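Local coordinates for large ribosomal subunit protein uL10 (Thermotoga maritima, PDB 1ZAV) that binds L7/L12 dimers in the stalk of the large ribosomal subunit, which probably plays a central part in the ribosome's interaction with GTP-bound translation factors, at residues Tyr72-Thr83 / Lys115-Phe124. Numbering follows the deposited sequence.
Sequences YEGYEEFLKGPT and KGGFLEGKKF
K115 NZ is gripped by two protein oxygens and two waters: it donates to T83 OG1 at 3.0 Å and to F78 O at 3.1 Å, the latter from above the carbonyl plane. Water 1 also accepts from K80 N and donates to E77 O, while water 2 donates to P82 O. The lysine chain bends at chi3 (-77°), turning the ammonium toward F78 O, T83 OG1 and the two waters. A methionine here would probably leave F78 O and T83 OG1 without their shared donor and cut the two waters off from strand 114-119. Farther along, K123 reaches across fully extended, NZ meeting E77 OE1 on the anti side of the carboxylate in a 2.6 Å salt bridge and donating to G74 O in the carbonyl plane. Between the two lysines, F78 lays one ring face over the G116-G117 backbone, its CZ 3.5 Å from G117 N; E77 CG covers the opposite face. G116 takes backbone angles that call for glycine, and a CB there would also clash with F78 CE2. At the far end, F118 receives the edge of Y72 on its face in a T-shaped stack, centroids 5.1 Å apart and planes at 73°, while Y75 CB sits at the F118 ring edge, 3.7 Å from CE1. The 72-83 loop, which links helix 60-69 to strand 83-88, packs against the hairpin of strands 114-119 and 122-125 at one edge of the antiparallel sheet. Y75 OH bonds N64 OD1 on helix 60-69, Y72 OH bonds F19 O of helix 5-19, and F78 meets F27 of strand 24-28.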
loop_
_atom_site.group_PDB
_atom_site.type_symbol
_atom_site.label_atom_id
_atom_site.label_comp_id
_atom_site.label_asym_id
_atom_site.label_seq_id
_atom_site.Cartn_x
_atom_site.Cartn_y
_atom_site.Cartn_z
ATOM N N TYR A 72 10.787 22.199 19.927
ATOM C CA TYR A 72 11.193 21.193 18.954
ATOM C C TYR A 72 12.468 20.536 19.483
ATOM O O TYR A 72 13.222 21.151 20.235
ATOM C CB TYR A 72 11.498 21.832 17.598
ATOM C CG TYR A 72 10.276 22.187 16.791
ATOM C CD1 TYR A 72 9.487 23.288 17.124
ATOM C CD2 TYR A 72 9.900 21.412 15.694
ATOM C CE1 TYR A 72 8.348 23.611 16.380
ATOM C CE2 TYR A 72 8.763 21.725 14.946
ATOM C CZ TYR A 72 7.994 22.825 15.294
ATOM O OH TYR A 72 6.871 23.129 14.559
ATOM N N GLU A 73 12.702 19.290 19.095
ATOM C CA GLU A 73 13.909 18.590 19.515
ATOM C C GLU A 73 14.523 17.854 18.332
ATOM O O GLU A 73 13.821 17.525 17.377
ATOM C CB GLU A 73 13.602 17.597 20.634
ATOM C CG GLU A 73 12.980 18.227 21.861
ATOM C CD GLU A 73 13.244 17.418 23.113
ATOM O OE1 GLU A 73 14.409 17.405 23.571
ATOM O OE2 GLU A 73 12.296 16.790 23.632
ATOM N N GLY A 74 15.830 17.615 18.407
ATOM C CA GLY A 74 16.538 16.914 17.348
ATOM C C GLY A 74 16.623 17.639 16.011
ATOM O O GLY A 74 16.587 17.002 14.961
ATOM N N TYR A 75 16.751 18.964 16.050
ATOM C CA TYR A 75 16.832 19.787 14.837
ATOM C C TYR A 75 18.227 20.380 14.634
ATOM O O TYR A 75 18.558 20.870 13.547
ATOM C CB TYR A 75 15.813 20.922 14.933
ATOM C CG TYR A 75 15.998 21.775 16.169
ATOM C CD1 TYR A 75 16.972 22.772 16.212
ATOM C CD2 TYR A 75 15.232 21.552 17.317
ATOM C CE1 TYR A 75 17.185 23.524 17.362
ATOM C CE2 TYR A 75 15.435 22.300 18.473
ATOM C CZ TYR A 75 16.414 23.280 18.489
ATOM O OH TYR A 75 16.638 24.007 19.631
ATOM N N GLU A 76 19.042 20.339 15.686
ATOM C CA GLU A 76 20.395 20.892 15.644
ATOM C C GLU A 76 21.223 20.446 14.435
ATOM O O GLU A 76 21.995 21.231 13.875
ATOM C CB GLU A 76 21.151 20.538 16.930
ATOM C CG GLU A 76 20.518 21.060 18.220
ATOM C CD GLU A 76 19.334 20.226 18.702
ATOM O OE1 GLU A 76 18.791 20.539 19.785
ATOM O OE2 GLU A 76 18.944 19.262 18.013
ATOM N N GLU A 77 21.068 19.190 14.039
ATOM C CA GLU A 77 21.809 18.656 12.898
ATOM C C GLU A 77 21.423 19.329 11.584
ATOM O O GLU A 77 22.129 19.204 10.584
ATOM C CB GLU A 77 21.586 17.144 12.779
ATOM C CG GLU A 77 20.131 16.724 12.818
ATOM C CD GLU A 77 19.929 15.304 12.331
ATOM O OE1 GLU A 77 18.856 14.726 12.595
ATOM O OE2 GLU A 77 20.844 14.768 11.669
ATOM N N PHE A 78 20.299 20.042 11.594
ATOM C CA PHE A 78 19.808 20.738 10.403
ATOM C C PHE A 78 20.326 22.172 10.285
ATOM O O PHE A 78 20.152 22.807 9.243
ATOM C CB PHE A 78 18.274 20.792 10.415
ATOM C CG PHE A 78 17.604 19.445 10.325
ATOM C CD1 PHE A 78 16.485 19.162 11.106
ATOM C CD2 PHE A 78 18.062 18.473 9.437
ATOM C CE1 PHE A 78 15.834 17.935 11.007
ATOM C CE2 PHE A 78 17.413 17.237 9.331
ATOM C CZ PHE A 78 16.297 16.971 10.115
ATOM N N LEU A 79 20.963 22.680 11.338
ATOM C CA LEU A 79 21.437 24.062 11.341
ATOM C C LEU A 79 22.940 24.267 11.207
ATOM O O LEU A 79 23.479 25.267 11.683
ATOM C CB LEU A 79 20.947 24.765 12.610
ATOM C CG LEU A 79 19.448 24.660 12.879
ATOM C CD1 LEU A 79 19.125 25.356 14.198
ATOM C CD2 LEU A 79 18.662 25.279 11.724
ATOM N N LYS A 80 23.616 23.335 10.551
ATOM C CA LYS A 80 25.054 23.447 10.367
ATOM C C LYS A 80 25.372 24.277 9.130
ATOM O O LYS A 80 25.273 23.794 8.002
ATOM C CB LYS A 80 25.679 22.051 10.249
ATOM C CG LYS A 80 25.611 21.231 11.536
ATOM C CD LYS A 80 26.374 21.916 12.668
ATOM C CE LYS A 80 26.456 21.045 13.920
ATOM N NZ LYS A 80 25.133 20.801 14.562
ATOM N N GLY A 81 25.742 25.537 9.356
ATOM C CA GLY A 81 26.075 26.433 8.263
ATOM C C GLY A 81 24.880 27.267 7.846
ATOM O O GLY A 81 23.772 27.025 8.326
ATOM N N PRO A 82 25.066 28.264 6.964
ATOM C CA PRO A 82 23.946 29.105 6.516
ATOM C C PRO A 82 22.791 28.231 6.032
ATOM O O PRO A 82 22.964 27.378 5.158
ATOM C CB PRO A 82 24.568 29.956 5.405
ATOM C CG PRO A 82 25.730 29.119 4.931
ATOM C CD PRO A 82 26.291 28.579 6.212
ATOM N N THR A 83 21.616 28.444 6.609
ATOM C CA THR A 83 20.455 27.635 6.271
ATOM C C THR A 83 19.197 28.431 5.981
ATOM O O THR A 83 18.839 29.349 6.717
ATOM C CB THR A 83 20.146 26.653 7.409
ATOM O OG1 THR A 83 21.340 25.944 7.766
ATOM C CG2 THR A 83 19.079 25.659 6.979
ATOM N N LYS A 115 18.410 19.221 3.406
ATOM C CA LYS A 115 18.729 18.561 4.669
ATOM C C LYS A 115 17.701 17.802 5.503
ATOM O O LYS A 115 18.082 16.947 6.307
ATOM C CB LYS A 115 19.438 19.584 5.550
ATOM C CG LYS A 115 20.683 20.130 4.893
ATOM C CD LYS A 115 21.522 20.980 5.821
ATOM C CE LYS A 115 20.949 22.369 6.013
ATOM N NZ LYS A 115 21.937 23.232 6.722
ATOM N N GLY A 116 16.416 18.096 5.330
ATOM C CA GLY A 116 15.391 17.427 6.117
ATOM C C GLY A 116 14.542 18.446 6.861
ATOM O O GLY A 116 14.563 19.629 6.520
ATOM N N GLY A 117 13.801 18.004 7.874
ATOM C CA GLY A 117 12.968 18.930 8.624
ATOM C C GLY A 117 11.862 18.248 9.403
ATOM O O GLY A 117 12.030 17.128 9.879
ATOM N N PHE A 118 10.728 18.928 9.537
ATOM C CA PHE A 118 9.594 18.380 10.259
ATOM C C PHE A 118 8.335 18.491 9.432
ATOM O O PHE A 118 8.022 19.552 8.881
ATOM C CB PHE A 118 9.386 19.116 11.590
ATOM C CG PHE A 118 10.556 19.027 12.519
ATOM C CD1 PHE A 118 11.610 19.929 12.424
ATOM C CD2 PHE A 118 10.614 18.021 13.486
ATOM C CE1 PHE A 118 12.711 19.835 13.280
ATOM C CE2 PHE A 118 11.702 17.917 14.339
ATOM C CZ PHE A 118 12.758 18.826 14.238
ATOM N N LEU A 119 7.599 17.395 9.356
ATOM C CA LEU A 119 6.366 17.376 8.590
ATOM C C LEU A 119 5.230 16.979 9.522
ATOM O O LEU A 119 5.219 15.877 10.069
ATOM C CB LEU A 119 6.488 16.388 7.425
ATOM C CG LEU A 119 5.600 16.629 6.197
ATOM C CD1 LEU A 119 5.997 15.648 5.096
ATOM C CD2 LEU A 119 4.131 16.458 6.556
ATOM N N GLU A 120 4.284 17.895 9.708
ATOM C CA GLU A 120 3.144 17.661 10.576
ATOM C C GLU A 120 3.595 17.132 11.937
ATOM O O GLU A 120 3.035 16.175 12.474
ATOM C CB GLU A 120 2.161 16.708 9.879
ATOM C CG GLU A 120 1.659 17.312 8.559
ATOM C CD GLU A 120 0.553 16.525 7.867
ATOM O OE1 GLU A 120 0.066 17.012 6.823
ATOM O OE2 GLU A 120 0.168 15.437 8.351
ATOM N N GLY A 121 4.625 17.775 12.479
ATOM C CA GLY A 121 5.150 17.399 13.778
ATOM C C GLY A 121 6.043 16.171 13.800
ATOM O O GLY A 121 6.373 15.667 14.879
ATOM N N LYS A 122 6.434 15.683 12.625
ATOM C CA LYS A 122 7.292 14.503 12.542
ATOM C C LYS A 122 8.609 14.857 11.870
ATOM O O LYS A 122 8.626 15.483 10.818
ATOM C CB LYS A 122 6.604 13.395 11.740
ATOM C CG LYS A 122 5.292 12.902 12.328
ATOM C CD LYS A 122 4.531 12.012 11.339
ATOM C CE LYS A 122 5.346 10.789 10.928
ATOM N NZ LYS A 122 4.596 9.895 9.997
ATOM N N LYS A 123 9.716 14.443 12.476
ATOM C CA LYS A 123 11.032 14.722 11.919
ATOM C C LYS A 123 11.300 13.820 10.712
ATOM O O LYS A 123 10.946 12.646 10.728
ATOM C CB LYS A 123 12.103 14.478 12.988
ATOM C CG LYS A 123 13.529 14.702 12.523
ATOM C CD LYS A 123 14.520 14.436 13.647
ATOM C CE LYS A 123 15.935 14.761 13.211
ATOM N NZ LYS A 123 16.926 14.562 14.303
ATOM N N PHE A 124 11.891 14.374 9.659
ATOM C CA PHE A 124 12.237 13.565 8.491
ATOM C C PHE A 124 13.659 13.925 8.088
ATOM O O PHE A 124 14.102 15.061 8.294
ATOM C CB PHE A 124 11.247 13.770 7.329
ATOM C CG PHE A 124 11.236 15.162 6.745
ATOM C CD1 PHE A 124 12.138 15.526 5.750
ATOM C CD2 PHE A 124 10.290 16.093 7.164
ATOM C CE1 PHE A 124 12.098 16.794 5.178
ATOM C CE2 PHE A 124 10.243 17.363 6.599
ATOM C CZ PHE A 124 11.150 17.714 5.601
HETATM O O HOH W 1 23.081 21.238 8.816
HETATM O O HOH W 2 23.699 25.011 4.745
#